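PDB 6TL1: protein TASOR from Homo sapiens, which contributes this pseudo-PARP domain to the HUSH complex, which maintains epigenetic silencing at H3K9me3-rich loci by promoting recruitment of SETDB1 and MORC2. Local coordinates for residues C40-E45 against Y202-F207; F51-R56 against R195-C200; I97-S102 against Y177-Y182; G124-V129 against S206-D211. All blocks are in the same frame, centred on the assembly; numbering follows the deposited sequence.

Interaction 1: C40-E45 against Y202-F207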
# COMPACT_ATOMS: atom_id res chain seq x y z
N CYS A 40 14.23 2.32 -7.60
CA CYS A 40 14.95 1.10 -7.25
C CYS A 40 13.98 -0.06 -7.09
O CYS A 40 12.87 0.12 -6.58
CB CYS A 40 15.70 1.25 -5.92
SG CYS A 40 16.91 2.56 -5.84
N LEU A 41 14.40 -1.25 -7.50
CA LEU A 41 13.68 -2.44 -7.09
C LEU A 41 14.19 -2.88 -5.73
O LEU A 41 15.35 -2.63 -5.37
CB LEU A 41 13.83 -3.58 -8.11
CG LEU A 41 13.04 -3.36 -9.40
CD1 LEU A 41 13.50 -4.28 -10.51
CD2 LEU A 41 11.55 -3.55 -9.12
N VAL A 42 13.31 -3.48 -4.94
CA VAL A 42 13.67 -3.93 -3.61
C VAL A 42 13.82 -5.45 -3.65
O VAL A 42 12.97 -6.16 -4.20
CB VAL A 42 12.62 -3.49 -2.57
CG1 VAL A 42 13.00 -4.00 -1.19
CG2 VAL A 42 12.48 -1.97 -2.57
N HIS A 43 14.91 -5.95 -3.09
CA HIS A 43 15.15 -7.39 -3.04
C HIS A 43 15.41 -7.74 -1.59
O HIS A 43 16.56 -7.75 -1.13
CB HIS A 43 16.30 -7.81 -3.98
CG HIS A 43 16.12 -7.32 -5.39
ND1 HIS A 43 15.25 -7.92 -6.27
CD2 HIS A 43 16.76 -6.35 -6.09
CE1 HIS A 43 15.31 -7.29 -7.43
NE2 HIS A 43 16.22 -6.35 -7.35
N ASN A 44 14.34 -8.09 -0.87
CA ASN A 44 14.47 -8.46 0.53
C ASN A 44 14.03 -9.91 0.60
O ASN A 44 12.83 -10.21 0.61
CB ASN A 44 13.64 -7.53 1.45
CG ASN A 44 13.72 -7.94 2.94
OD1 ASN A 44 13.85 -9.12 3.26
ND2 ASN A 44 13.74 -6.95 3.83
N GLU A 45 15.01 -10.81 0.59
CA GLU A 45 14.74 -12.25 0.50
C GLU A 45 13.89 -12.73 1.67
O GLU A 45 13.00 -13.57 1.49
CB GLU A 45 16.05 -13.03 0.41
CG GLU A 45 17.15 -12.54 1.34
CD GLU A 45 17.31 -13.42 2.57
OE1 GLU A 45 18.13 -13.07 3.45
OE2 GLU A 45 16.62 -14.46 2.66
N TYR A 202 8.34 -3.80 -2.86
CA TYR A 202 8.69 -4.19 -4.22
C TYR A 202 9.56 -3.17 -4.94
O TYR A 202 10.51 -3.56 -5.63
CB TYR A 202 7.38 -4.43 -5.01
CG TYR A 202 7.57 -4.72 -6.47
CD1 TYR A 202 7.89 -6.01 -6.90
CD2 TYR A 202 7.40 -3.73 -7.44
CE1 TYR A 202 8.06 -6.29 -8.24
CE2 TYR A 202 7.58 -4.00 -8.77
CZ TYR A 202 7.90 -5.28 -9.17
OH TYR A 202 8.07 -5.55 -10.51
N ALA A 203 9.28 -1.88 -4.78
CA ALA A 203 10.06 -0.85 -5.47
C ALA A 203 9.95 0.45 -4.70
O ALA A 203 9.03 0.65 -3.91
CB ALA A 203 9.59 -0.66 -6.92
N VAL A 204 10.91 1.34 -4.95
CA VAL A 204 10.92 2.69 -4.38
C VAL A 204 11.20 3.68 -5.50
O VAL A 204 12.09 3.46 -6.33
CB VAL A 204 11.97 2.84 -3.27
CG1 VAL A 204 11.81 4.18 -2.57
CG2 VAL A 204 11.86 1.70 -2.26
N VAL A 205 10.43 4.76 -5.54
CA VAL A 205 10.64 5.85 -6.49
C VAL A 205 10.71 7.15 -5.71
O VAL A 205 10.10 7.30 -4.64
CB VAL A 205 9.51 5.93 -7.53
CG1 VAL A 205 9.49 4.69 -8.41
CG2 VAL A 205 8.17 6.14 -6.84
N SER A 206 11.47 8.09 -6.24
CA SER A 206 11.48 9.46 -5.76
C SER A 206 10.78 10.32 -6.81
O SER A 206 10.98 10.13 -8.01
CB SER A 206 12.91 9.94 -5.53
OG SER A 206 13.49 9.29 -4.41
N PHE A 207 9.95 11.26 -6.36
CA PHE A 207 9.21 12.10 -7.28
C PHE A 207 9.43 13.57 -6.95
O PHE A 207 9.78 13.95 -5.83
CB PHE A 207 7.69 11.81 -7.26
CG PHE A 207 6.99 12.23 -5.98
CD1 PHE A 207 6.58 13.54 -5.79
CD2 PHE A 207 6.70 11.31 -5.00
CE1 PHE A 207 5.93 13.93 -4.63
CE2 PHE A 207 6.05 11.68 -3.84
CZ PHE A 207 5.66 12.99 -3.65
O HOH W 1 11.19 -6.04 -6.07

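Interaction 2: F51-R56 against R195-C200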
# COMPACT_ATOMS: atom_id res chain seq x y z
N PHE A 51 6.17 -13.67 2.18
CA PHE A 51 5.08 -13.40 1.25
C PHE A 51 4.71 -14.67 0.50
O PHE A 51 3.53 -15.06 0.43
CB PHE A 51 5.48 -12.28 0.29
CG PHE A 51 4.38 -11.80 -0.63
CD1 PHE A 51 4.17 -12.42 -1.85
CD2 PHE A 51 3.60 -10.70 -0.30
CE1 PHE A 51 3.17 -11.98 -2.71
CE2 PHE A 51 2.60 -10.26 -1.15
CZ PHE A 51 2.39 -10.89 -2.35
N THR A 52 5.72 -15.37 -0.03
CA THR A 52 5.46 -16.61 -0.76
C THR A 52 4.87 -17.67 0.16
O THR A 52 3.93 -18.37 -0.23
CB THR A 52 6.76 -17.12 -1.37
OG1 THR A 52 7.14 -16.30 -2.48
CG2 THR A 52 6.62 -18.57 -1.81
N GLU A 53 5.39 -17.78 1.38
CA GLU A 53 4.83 -18.73 2.34
C GLU A 53 3.37 -18.40 2.64
O GLU A 53 2.51 -19.28 2.65
CB GLU A 53 5.67 -18.71 3.62
CG GLU A 53 5.12 -19.51 4.78
CD GLU A 53 4.96 -20.98 4.47
OE1 GLU A 53 3.95 -21.57 4.91
OE2 GLU A 53 5.83 -21.55 3.78
N LYS A 54 3.08 -17.11 2.86
CA LYS A 54 1.71 -16.71 3.17
C LYS A 54 0.77 -17.03 2.02
O LYS A 54 -0.34 -17.52 2.22
CB LYS A 54 1.66 -15.21 3.48
CG LYS A 54 0.24 -14.64 3.65
CD LYS A 54 -0.40 -15.18 4.92
CE LYS A 54 -1.78 -14.54 5.14
NZ LYS A 54 -2.46 -15.05 6.37
N ARG A 55 1.22 -16.80 0.78
CA ARG A 55 0.37 -17.12 -0.36
C ARG A 55 0.03 -18.60 -0.41
O ARG A 55 -1.09 -18.96 -0.76
CB ARG A 55 1.02 -16.70 -1.68
CG ARG A 55 0.01 -16.85 -2.80
CD ARG A 55 0.62 -17.15 -4.12
NE ARG A 55 1.34 -16.00 -4.65
CZ ARG A 55 2.65 -15.97 -4.85
NH1 ARG A 55 3.40 -17.04 -4.58
NH2 ARG A 55 3.22 -14.88 -5.34
N ARG A 56 0.99 -19.48 -0.10
CA ARG A 56 0.65 -20.89 -0.15
C ARG A 56 -0.25 -21.29 1.01
O ARG A 56 -1.05 -22.23 0.88
CB ARG A 56 1.91 -21.76 -0.18
CG ARG A 56 2.77 -21.58 -1.44
CD ARG A 56 3.91 -22.58 -1.44
NE ARG A 56 3.46 -23.85 -1.97
CZ ARG A 56 4.22 -24.93 -2.06
NH1 ARG A 56 3.73 -26.05 -2.56
NH2 ARG A 56 5.48 -24.88 -1.64
N ARG A 195 3.64 -7.48 11.83
CA ARG A 195 3.93 -7.29 10.42
C ARG A 195 3.14 -8.30 9.60
O ARG A 195 3.48 -9.49 9.58
CB ARG A 195 5.43 -7.43 10.13
CG ARG A 195 5.75 -7.30 8.64
CD ARG A 195 7.23 -7.41 8.35
NE ARG A 195 7.82 -8.60 8.94
CZ ARG A 195 7.72 -9.82 8.43
NH1 ARG A 195 7.03 -10.04 7.31
NH2 ARG A 195 8.30 -10.84 9.04
N PRO A 196 2.08 -7.87 8.91
CA PRO A 196 1.36 -8.79 8.03
C PRO A 196 2.27 -9.23 6.90
O PRO A 196 3.02 -8.43 6.35
CB PRO A 196 0.19 -7.95 7.50
CG PRO A 196 0.05 -6.83 8.50
CD PRO A 196 1.46 -6.54 8.94
N ARG A 197 2.23 -10.52 6.58
CA ARG A 197 3.17 -11.06 5.60
C ARG A 197 2.69 -10.99 4.16
O ARG A 197 3.51 -11.20 3.24
CB ARG A 197 3.55 -12.51 5.92
CG ARG A 197 3.93 -12.83 7.37
CD ARG A 197 3.98 -14.35 7.58
NE ARG A 197 2.65 -14.93 7.69
CZ ARG A 197 2.41 -16.23 7.63
NH1 ARG A 197 1.17 -16.69 7.74
NH2 ARG A 197 3.40 -17.08 7.37
N HIS A 198 1.41 -10.68 3.92
CA HIS A 198 0.91 -10.53 2.56
C HIS A 198 1.06 -9.10 2.04
O HIS A 198 0.39 -8.71 1.07
CB HIS A 198 -0.54 -11.03 2.45
CG HIS A 198 -1.47 -10.51 3.51
ND1 HIS A 198 -1.19 -10.58 4.86
CD2 HIS A 198 -2.71 -9.97 3.41
CE1 HIS A 198 -2.20 -10.07 5.55
NE2 HIS A 198 -3.13 -9.68 4.69
N VAL A 199 1.96 -8.34 2.64
CA VAL A 199 2.42 -7.04 2.20
C VAL A 199 3.94 -7.11 2.11
O VAL A 199 4.60 -7.49 3.08
CB VAL A 199 2.00 -5.93 3.18
CG1 VAL A 199 2.69 -4.64 2.85
CG2 VAL A 199 0.46 -5.79 3.19
N CYS A 200 4.49 -6.77 0.94
CA CYS A 200 5.94 -6.89 0.72
C CYS A 200 6.47 -5.73 -0.11
O CYS A 200 5.94 -5.47 -1.21
CB CYS A 200 6.26 -8.23 0.04
SG CYS A 200 8.02 -8.58 -0.08

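Interaction 3: I97-S102 against Y177-Y182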
# COMPACT_ATOMS: atom_id res chain seq x y z
N ILE A 97 -4.21 6.81 10.55
CA ILE A 97 -5.57 6.59 10.07
C ILE A 97 -6.30 5.62 10.98
O ILE A 97 -5.71 4.65 11.49
CB ILE A 97 -5.50 6.07 8.62
CG1 ILE A 97 -4.69 7.03 7.75
CG2 ILE A 97 -6.89 5.87 8.04
CD1 ILE A 97 -4.40 6.48 6.37
N THR A 98 -7.59 5.88 11.21
CA THR A 98 -8.42 5.05 12.08
C THR A 98 -9.67 4.52 11.40
O THR A 98 -10.39 3.71 11.99
CB THR A 98 -8.83 5.84 13.33
OG1 THR A 98 -9.54 7.01 12.93
CG2 THR A 98 -7.60 6.28 14.12
N ILE A 99 -9.92 4.92 10.15
CA ILE A 99 -11.23 4.74 9.53
C ILE A 99 -11.60 3.27 9.34
O ILE A 99 -12.78 2.91 9.40
CB ILE A 99 -11.24 5.53 8.20
CG1 ILE A 99 -12.65 5.70 7.67
CG2 ILE A 99 -10.36 4.88 7.15
CD1 ILE A 99 -12.64 6.52 6.40
N LEU A 100 -10.62 2.39 9.09
CA LEU A 100 -10.89 0.97 8.84
C LEU A 100 -10.50 0.09 10.02
O LEU A 100 -10.56 -1.14 9.91
CB LEU A 100 -10.13 0.50 7.59
CG LEU A 100 -10.46 1.17 6.25
CD1 LEU A 100 -9.65 0.52 5.14
CD2 LEU A 100 -11.97 1.15 5.94
N GLY A 101 -10.11 0.68 11.14
CA GLY A 101 -9.68 -0.09 12.29
C GLY A 101 -8.46 0.55 12.89
O GLY A 101 -7.83 1.40 12.24
N SER A 102 -8.09 0.14 14.10
CA SER A 102 -7.00 0.79 14.81
C SER A 102 -5.69 0.60 14.06
O SER A 102 -5.39 -0.52 13.61
CB SER A 102 -6.87 0.25 16.23
OG SER A 102 -5.73 0.81 16.90
N TYR A 177 -8.49 10.53 0.74
CA TYR A 177 -7.29 9.82 1.12
C TYR A 177 -7.59 8.65 2.06
O TYR A 177 -7.16 7.52 1.83
CB TYR A 177 -6.31 10.80 1.74
CG TYR A 177 -5.14 10.15 2.40
CD1 TYR A 177 -4.20 9.47 1.64
CD2 TYR A 177 -4.96 10.20 3.78
CE1 TYR A 177 -3.12 8.86 2.24
CE2 TYR A 177 -3.88 9.59 4.38
CZ TYR A 177 -2.96 8.92 3.60
OH TYR A 177 -1.87 8.30 4.18
N GLU A 178 -8.33 8.92 3.15
CA GLU A 178 -8.66 7.87 4.12
C GLU A 178 -9.64 6.84 3.56
O GLU A 178 -9.58 5.66 3.94
CB GLU A 178 -9.20 8.49 5.41
CG GLU A 178 -8.17 9.34 6.12
CD GLU A 178 -8.19 10.81 5.66
OE1 GLU A 178 -8.62 11.09 4.52
OE2 GLU A 178 -7.71 11.67 6.43
N LEU A 179 -10.56 7.26 2.69
CA LEU A 179 -11.54 6.30 2.18
C LEU A 179 -10.98 5.39 1.10
O LEU A 179 -11.62 4.38 0.77
CB LEU A 179 -12.76 7.04 1.64
CG LEU A 179 -13.69 7.72 2.66
CD1 LEU A 179 -14.64 8.69 1.95
CD2 LEU A 179 -14.49 6.67 3.45
N THR A 180 -9.81 5.69 0.52
CA THR A 180 -9.21 4.86 -0.52
C THR A 180 -7.99 4.10 0.00
O THR A 180 -7.01 3.90 -0.72
CB THR A 180 -8.83 5.70 -1.74
OG1 THR A 180 -7.90 6.71 -1.35
CG2 THR A 180 -10.09 6.35 -2.35
N GLN A 181 -8.03 3.70 1.27
CA GLN A 181 -6.95 2.93 1.86
C GLN A 181 -7.25 1.44 1.82
O GLN A 181 -8.41 1.02 1.73
CB GLN A 181 -6.69 3.35 3.31
CG GLN A 181 -6.32 4.78 3.46
CD GLN A 181 -4.88 5.02 3.06
OE1 GLN A 181 -3.96 4.36 3.56
NE2 GLN A 181 -4.68 5.93 2.11
N TYR A 182 -6.18 0.66 1.88
CA TYR A 182 -6.22 -0.76 2.20
C TYR A 182 -5.72 -0.93 3.63
O TYR A 182 -4.77 -0.26 4.04
CB TYR A 182 -5.34 -1.56 1.25
CG TYR A 182 -5.80 -1.62 -0.19
CD1 TYR A 182 -7.13 -1.86 -0.51
CD2 TYR A 182 -4.90 -1.45 -1.23
CE1 TYR A 182 -7.55 -1.91 -1.82
CE2 TYR A 182 -5.31 -1.51 -2.56
CZ TYR A 182 -6.64 -1.74 -2.85
OH TYR A 182 -7.08 -1.80 -4.15

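Interaction 4: G124-V129 against S206-D211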
# COMPACT_ATOMS: atom_id res chain seq x y z
N GLY A 124 6.25 21.76 -6.38
CA GLY A 124 7.66 21.62 -6.08
C GLY A 124 7.97 20.64 -4.97
O GLY A 124 9.14 20.51 -4.60
N ALA A 125 6.97 19.96 -4.43
CA ALA A 125 7.21 18.97 -3.39
C ALA A 125 8.05 17.82 -3.91
O ALA A 125 7.96 17.43 -5.08
CB ALA A 125 5.89 18.42 -2.86
N MET A 126 8.87 17.26 -3.02
CA MET A 126 9.68 16.10 -3.32
C MET A 126 9.35 15.01 -2.31
O MET A 126 9.11 15.29 -1.13
CB MET A 126 11.16 16.47 -3.26
CG MET A 126 12.11 15.30 -3.17
SD MET A 126 13.83 15.73 -3.58
CE MET A 126 13.70 17.27 -4.43
N GLY A 127 9.37 13.75 -2.76
CA GLY A 127 8.98 12.66 -1.90
C GLY A 127 9.52 11.33 -2.38
O GLY A 127 10.01 11.20 -3.51
N ASP A 128 9.40 10.34 -1.50
CA ASP A 128 9.75 8.96 -1.78
C ASP A 128 8.51 8.10 -1.61
O ASP A 128 7.82 8.21 -0.59
CB ASP A 128 10.83 8.47 -0.81
CG ASP A 128 12.14 9.21 -0.98
OD1 ASP A 128 12.60 9.36 -2.13
OD2 ASP A 128 12.70 9.65 0.05
N VAL A 129 8.22 7.25 -2.59
CA VAL A 129 7.05 6.38 -2.55
C VAL A 129 7.53 4.94 -2.62
O VAL A 129 8.25 4.57 -3.56
CB VAL A 129 6.06 6.69 -3.68
CG1 VAL A 129 4.87 5.77 -3.61
CG2 VAL A 129 5.62 8.15 -3.61
N SER A 206 11.47 8.09 -6.24
CA SER A 206 11.48 9.46 -5.76
C SER A 206 10.78 10.32 -6.81
O SER A 206 10.98 10.13 -8.01
CB SER A 206 12.91 9.94 -5.53
OG SER A 206 13.49 9.29 -4.41
N PHE A 207 9.95 11.26 -6.36
CA PHE A 207 9.21 12.10 -7.28
C PHE A 207 9.43 13.57 -6.95
O PHE A 207 9.78 13.95 -5.83
CB PHE A 207 7.69 11.81 -7.26
CG PHE A 207 6.99 12.23 -5.98
CD1 PHE A 207 6.58 13.54 -5.79
CD2 PHE A 207 6.70 11.31 -5.00
CE1 PHE A 207 5.93 13.93 -4.63
CE2 PHE A 207 6.05 11.68 -3.84
CZ PHE A 207 5.66 12.99 -3.65
N THR A 208 9.18 14.41 -7.95
CA THR A 208 8.89 15.81 -7.70
C THR A 208 7.49 16.09 -8.23
O THR A 208 7.03 15.42 -9.16
CB THR A 208 9.91 16.76 -8.34
OG1 THR A 208 10.04 16.48 -9.74
CG2 THR A 208 11.26 16.59 -7.66
N TYR A 209 6.81 17.02 -7.58
CA TYR A 209 5.43 17.35 -7.90
C TYR A 209 5.32 18.81 -8.35
O TYR A 209 5.82 19.71 -7.67
CB TYR A 209 4.52 17.06 -6.68
CG TYR A 209 3.06 17.35 -6.91
CD1 TYR A 209 2.22 16.43 -7.53
CD2 TYR A 209 2.50 18.54 -6.47
CE1 TYR A 209 0.88 16.70 -7.73
CE2 TYR A 209 1.16 18.82 -6.67
CZ TYR A 209 0.36 17.90 -7.30
OH TYR A 209 -0.97 18.18 -7.50
N LYS A 210 4.66 19.02 -9.50
CA LYS A 210 4.29 20.29 -10.12
C LYS A 210 2.78 20.24 -10.36
O LYS A 210 2.32 19.36 -11.09
CB LYS A 210 4.97 20.47 -11.51
CG LYS A 210 6.47 20.86 -11.75
CD LYS A 210 6.79 22.35 -11.33
CE LYS A 210 8.23 22.92 -11.73
NZ LYS A 210 9.38 21.98 -11.36
N ASP A 211 2.00 21.16 -9.80
CA ASP A 211 0.55 21.06 -10.06
C ASP A 211 0.13 21.56 -11.46
O ASP A 211 0.94 22.05 -12.25
CB ASP A 211 -0.29 21.82 -9.02
CG ASP A 211 0.18 23.24 -8.83
OD1 ASP A 211 -0.63 24.10 -8.41
OD2 ASP A 211 1.37 23.50 -9.10

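Interaction 1: C40-E45 against Y202-F207
L41 holds CG anti to its carbonyl carbon (chi1 -73°), and Y202 holds CG anti to its backbone N (chi1 175°). The side chains lie side by side, pointing the same way, and L41 CD2 comes over one face of the Y202 ring, toward the rim. L41 CD2 is 4.3 Å from the Y202 ring centroid, a CH-pi contact. L41 CD2 also lies 4.1 Å from A203 CB. On the sheet face that carries V204, CG2 of V42 meets CG2 of V204 at 3.7 Å, and C86 of helix 82-88 touches both valines.

The backbones belong to strands 34-42 and 199-209, antiparallel neighbours in the five-stranded sheet of the pseudo-PARP domain. C40 and V204 are a hydrogen-bonded pair, with C40 N 2.7 Å from V204 O and V204 N bonding back to C40 O. L41 and A203 follow as a non-hydrogen-bonded pair. V42 N then bonds Y202 O at 2.9 Å, from above the carbonyl plane. On the other side of strand 199-209, Y202 and A203 both face I131 of strand 126-134, a classic beta bulge.

One water donates to both V42 O and Y202 O. Y202 O therefore accepts two bonds, and water extends the pairing.

Interaction 2: F51-R56 against R195-C200
K54 lies across R197 and alongside H198, where helix 45-60 packs on the start of strand 199-209. This strand is central in the five-stranded antiparallel sheet of the pseudo-PARP domain, and the loop 195-198 leads into it.

CB of K54 is placed over the centre of one face of the R197 guanidinium, 4.3 Å above its plane. K54 CG rests 3.9 Å from CB of H198. The chain then bends at chi2 (69°), which sets CD, and K54 CD touches NH1 of R197 at 3.6 Å. K54 CE comes next, 4.0 Å from ND1 of H198. The tip, K54 NZ, is 4.2 Å from NH1 of R197. E186 OE2 forms salt bridges with both. R197 NH1 has a second acid, E57, on the same helix as K54. The E186 carboxylate shared by the two like charges probably offsets their repulsion.

E53 runs side by side with R197, and its CG touches NH2. The E53 carboxylate itself does not contact the guanidinium.

F51, one turn earlier, packs against C200 and the backbone of 197-198. F51 CD2 meets CB of C200 at 3.6 Å. F51 CE2 lies 3.5 Å from the carbonyl O of H198. F51 CA makes a CA-H...O contact with R197 O at 3.4 Å. The ring edge also receives NH2 of R55 in its plane, and that arginine is paired with E70.

H198 NE2 bonds the carbonyl O of E158. H198 ND1, in contrast, is buried here without a polar partner in the model.

Interaction 3: I97-S102 against Y177-Y182
The Y177 ring meets CD1 of I97 at its CE2 atom, 3.7 Å away. Over one face of this ring, toward the rim, lies the amide carbon CD of Q181. I97 CD1 also lies 3.5 Å from Q181 OE1, where the two side chains cross obliquely. The methyl thus touches both the ring and the amide. The amide is held by Q181 NE2, which bonds the backbone O of Y177 at 3.0 Å (N-H...O angle 155°). Y177 O lies close to the amide plane, while NE2 sits above the carbonyl plane. NE2 has a second partner in S110 OG.

The segment 97-102 belongs to the loop between helix 82-88 and strand 107-110. It packs on the joint where helix 176-179 gives way to strand 181-184, part of the four-stranded mixed sheet of the pseudo-PARP domain. T98 to G101 form a type I beta turn, closed by a bond from G101 N to T98 O.

The turn presents I99 and L100 to the joint. I99 holds CG1 anti to its backbone N (chi1 -165°), and chi2 (178°) extends the chain to CD1. I99 CD1 presses on CD2 of L179 at 3.5 Å, tighter than usual for two carbons, and the side chains cross at about a right angle. CG2 of I99 rests 3.4 Å from the carbonyl O of E178. CD1 of L100 lies 3.7 Å from Q181 O. The backbone of L100 is tied down at both ends: its N bonds Y108 OH and its O bonds H160 ND1.

Interaction 4: G124-V129 against S206-D211
G127 and F207 are at the middle of an antiparallel strand pairing near the surface of the domain. It joins strand 126-134 to the last part of strand 199-209 in the five-stranded sheet. The two residues are a hydrogen-bonded pair, with F207 N to G127 O at 2.9 Å and G127 N to F207 O at 3.1 Å. Non-hydrogen-bonded pairs flank them: M126 with T208, and D128 with S206.

The F207 side chain does most of the packing. Its chi1 of 70° puts CG between the backbone N and the carbonyl carbon. G127 N lies 3.8 Å above the F207 ring plane, over its centre. G127 CA is 4.0 Å from the F207 ring centroid, a CH-pi contact over the face. V129 CG2 comes in at the ring edge, 3.6 Å from F207 CE2. F34 of strand 34-42 also packs on this ring, edge-to-face.

On the face with M126 and T208, CE of M126 touches CG2 of T208 at 4.1 Å. S206 OG donates to D128 OD1, though the modelled length is doubtfully short. OG also takes a bond from R38 NE, which ties the pair to strand 34-42.

At the C-terminal end of strand 199-209, Y209 N bonds A125 O at 2.8 Å. G124 N points to Y209 O, again at a doubtfully short distance. G124, at a positive phi of 82°, and A125 both face Y209. This is a G1 beta bulge.

Overall arrangement
Of the contacting parts, strand 34-42 comes first, and interaction 1 closes the longest loop by pairing it with strand 199-209. Helix 45-60 follows and meets the start of that strand in interaction 2, nested inside the first loop. The loop before strand 107-110 then packs on residues 177-182 in interaction 3, nested inside both. Strand 126-134 opens interaction 4, which ends on strand 199-209 and crosses interactions 2 and 3 along the chain. Interactions 1 and 4 share S206 and F207 and touch through V205 and V129. Interactions 1, 2 and 4 build on the five-stranded sheet. Interaction 3 ties a loop to helix 176-179 and to strand 181-184 of the mixed sheet.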